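Local coordinates for protein putative enoyl-CoA hydratase (Streptomyces coelicolor A3, PDB 3G64) that probably acts on acyl-CoA thioesters, as a putative enoyl-CoA hydratase of the crotonase-like enoyl-CoA hydratase/isomerase family, at residues R72-G77 with V116-H121. Numbering follows the deposited sequence.
Sequences RGFCSG and VIAALH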
ATOM      1  N   ARG A  72      14.923  -6.640 -29.017  1.00 31.13           N
ATOM      2  CA  ARG A  72      13.520  -6.250 -29.145  1.00 35.32           C
ATOM      3  C   ARG A  72      12.800  -6.013 -27.805  1.00 36.22           C
ATOM      4  O   ARG A  72      11.667  -5.532 -27.783  1.00 32.68           O
ATOM      5  CB  ARG A  72      12.742  -7.321 -29.930  1.00 41.16           C
ATOM      6  CG  ARG A  72      13.289  -7.608 -31.343  1.00 53.16           C
ATOM      7  CD  ARG A  72      12.567  -8.797 -32.011  1.00 64.05           C
ATOM      8  NE  ARG A  72      12.698 -10.052 -31.264  1.00 71.92           N
ATOM      9  CZ  ARG A  72      13.637 -10.973 -31.481  1.00 79.82           C
ATOM     10  NH1 ARG A  72      14.548 -10.804 -32.433  1.00 84.22           N
ATOM     11  NH2 ARG A  72      13.669 -12.074 -30.745  1.00 82.52           N
ATOM     12  N   GLY A  73      13.425  -6.383 -26.693  1.00 34.01           N
ATOM     13  CA  GLY A  73      12.796  -6.158 -25.407  1.00 32.69           C
ATOM     14  C   GLY A  73      13.707  -6.334 -24.203  1.00 32.52           C
ATOM     15  O   GLY A  73      14.849  -6.787 -24.295  1.00 31.56           O
ATOM     16  N   PHE A  74      13.172  -5.976 -23.046  1.00 28.35           N
ATOM     17  CA  PHE A  74      13.960  -5.976 -21.834  1.00 23.82           C
ATOM     18  C   PHE A  74      14.331  -7.401 -21.402  1.00 24.09           C
ATOM     19  O   PHE A  74      15.514  -7.746 -21.357  1.00 25.00           O
ATOM     20  CB  PHE A  74      13.214  -5.236 -20.724  1.00 20.13           C
ATOM     21  CG  PHE A  74      13.925  -5.262 -19.406  1.00 22.64           C
ATOM     22  CD1 PHE A  74      15.074  -4.509 -19.210  1.00 24.47           C
ATOM     23  CD2 PHE A  74      13.437  -6.032 -18.354  1.00 23.24           C
ATOM     24  CE1 PHE A  74      15.720  -4.510 -17.974  1.00 25.58           C
ATOM     25  CE2 PHE A  74      14.079  -6.047 -17.118  1.00 25.25           C
ATOM     26  CZ  PHE A  74      15.217  -5.290 -16.928  1.00 26.58           C
ATOM     27  N   CYS A  75      13.328  -8.227 -21.096  1.00 23.26           N
ATOM     28  CA  CYS A  75      13.597  -9.594 -20.614  1.00 21.60           C
ATOM     29  C   CYS A  75      12.297 -10.386 -20.613  1.00 23.30           C
ATOM     30  O   CYS A  75      11.320  -9.971 -19.980  1.00 28.02           O
ATOM     31  CB  CYS A  75      14.143  -9.552 -19.172  1.00 26.60           C
ATOM     32  SG  CYS A  75      14.608 -11.231 -18.506  1.00 26.98           S
ATOM     33  N   SER A  76      12.283 -11.515 -21.306  1.00 21.82           N
ATOM     34  CA  SER A  76      11.104 -12.382 -21.369  1.00 24.77           C
ATOM     35  C   SER A  76      10.976 -13.348 -20.186  1.00 26.38           C
ATOM     36  O   SER A  76      10.029 -14.120 -20.119  1.00 31.33           O
ATOM     37  CB  SER A  76      11.140 -13.198 -22.662  1.00 27.74           C
ATOM     38  OG  SER A  76      12.299 -14.037 -22.655  1.00 28.57           O
ATOM     39  N   GLY A  77      11.924 -13.309 -19.261  1.00 26.41           N
ATOM     40  CA  GLY A  77      11.876 -14.197 -18.114  1.00 26.07           C
ATOM     41  C   GLY A  77      12.800 -15.383 -18.223  1.00 31.20           C
ATOM     42  O   GLY A  77      13.764 -15.379 -19.002  1.00 32.39           O
ATOM     43  N   VAL A 116      18.927   1.301  -7.974  1.00 23.21           N
ATOM     44  CA  VAL A 116      18.932   0.463  -9.155  1.00 20.31           C
ATOM     45  C   VAL A 116      17.855   0.988 -10.086  1.00 23.54           C
ATOM     46  O   VAL A 116      16.729   1.266  -9.646  1.00 26.40           O
ATOM     47  CB  VAL A 116      18.662  -1.011  -8.760  1.00 26.03           C
ATOM     48  CG1 VAL A 116      18.442  -1.884 -10.007  1.00 25.71           C
ATOM     49  CG2 VAL A 116      19.821  -1.529  -7.902  1.00 19.95           C
ATOM     50  N   ILE A 117      18.205   1.148 -11.362  1.00 21.22           N
ATOM     51  CA  ILE A 117      17.294   1.703 -12.352  1.00 22.57           C
ATOM     52  C   ILE A 117      17.089   0.681 -13.484  1.00 25.32           C
ATOM     53  O   ILE A 117      18.056   0.208 -14.084  1.00 30.45           O
ATOM     54  CB  ILE A 117      17.914   3.001 -12.940  1.00 24.28           C
ATOM     55  CG1 ILE A 117      18.159   4.003 -11.806  1.00 28.13           C
ATOM     56  CG2 ILE A 117      17.067   3.562 -14.102  1.00 22.16           C
ATOM     57  CD1 ILE A 117      19.393   4.826 -12.008  1.00 37.34           C
ATOM     58  N   ALA A 118      15.841   0.320 -13.763  1.00 24.38           N
ATOM     59  CA  ALA A 118      15.558  -0.578 -14.894  1.00 24.53           C
ATOM     60  C   ALA A 118      15.190   0.224 -16.133  1.00 25.87           C
ATOM     61  O   ALA A 118      14.270   1.062 -16.099  1.00 25.80           O
ATOM     62  CB  ALA A 118      14.443  -1.574 -14.539  1.00 22.39           C
ATOM     63  N   ALA A 119      15.932  -0.007 -17.214  1.00 25.27           N
ATOM     64  CA  ALA A 119      15.712   0.703 -18.476  1.00 24.13           C
ATOM     65  C   ALA A 119      14.805  -0.181 -19.320  1.00 23.45           C
ATOM     66  O   ALA A 119      15.264  -1.186 -19.879  1.00 25.41           O
ATOM     67  CB  ALA A 119      17.067   0.929 -19.200  1.00 21.81           C
ATOM     68  N   LEU A 120      13.522   0.161 -19.399  1.00 22.05           N
ATOM     69  CA  LEU A 120      12.529  -0.769 -19.951  1.00 22.40           C
ATOM     70  C   LEU A 120      12.028  -0.403 -21.346  1.00 25.92           C
ATOM     71  O   LEU A 120      11.820   0.772 -21.653  1.00 26.10           O
ATOM     72  CB  LEU A 120      11.309  -0.863 -19.028  1.00 21.75           C
ATOM     73  CG  LEU A 120      11.538  -1.254 -17.554  1.00 24.18           C
ATOM     74  CD1 LEU A 120      10.209  -1.207 -16.841  1.00 24.37           C
ATOM     75  CD2 LEU A 120      12.120  -2.652 -17.497  1.00 20.79           C
ATOM     76  N   HIS A 121      11.770  -1.436 -22.144  1.00 23.54           N
ATOM     77  CA  HIS A 121      11.207  -1.297 -23.493  1.00 28.23           C
ATOM     78  C   HIS A 121      10.765  -2.705 -23.893  1.00 25.52           C
ATOM     79  O   HIS A 121      11.301  -3.695 -23.365  1.00 23.63           O
ATOM     80  CB  HIS A 121      12.264  -0.780 -24.473  1.00 29.76           C
ATOM     81  CG  HIS A 121      13.489  -1.641 -24.537  1.00 30.22           C
ATOM     82  ND1 HIS A 121      13.694  -2.577 -25.529  1.00 30.29           N
ATOM     83  CD2 HIS A 121      14.558  -1.732 -23.706  1.00 30.62           C
ATOM     84  CE1 HIS A 121      14.837  -3.201 -25.312  1.00 32.45           C
ATOM     85  NE2 HIS A 121      15.379  -2.712 -24.209  1.00 29.40           N
TER
HETATM   86  O   HOH W   1      12.637  -2.465 -27.779  1.00 45.96           O
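Ala118, on strand 116-120, meets the tip of Phe74 in the loop that follows the neighbouring parallel strand 64-69; its CB is 4.5 Å from Phe74 CZ. The two strands are adjacent in the main sheet of the crotonase-like fold, with helices 80-87 and 92-111 between them in sequence. One residue on, the carbonyl of Ala119 brings its O to 3.4 Å from Phe74 CD1, at a slant to the ring. Leu120 makes the main apolar contact: its CD2 methyl sits over the centre of one face of the Phe74 ring in a CH-pi contact, 3.6 Å from the centroid and only 10° off the normal. Phe74 can lie along the strand in this way because its CG is anti to the backbone N (chi1 176°), while Leu67 of strand 64-69 also touches its side chain. At His121 the chain leaves the strand, and Phe74 N gives a weak, bent hydrogen bond to His121 O (3.0 Å, 129°). CG of His121 lies between its own backbone N and carbonyl carbon, and the imidazole, beside a bound glycerol that may mark a pocket, packs against the Gly73 backbone, CE1 3.5 Å from Gly73 C. Its NE2 donates to Gly69 O; with the weak Phe74 bond, this ties together the ends of two adjacent strands and fixes the imidazole's rotation against Gly73.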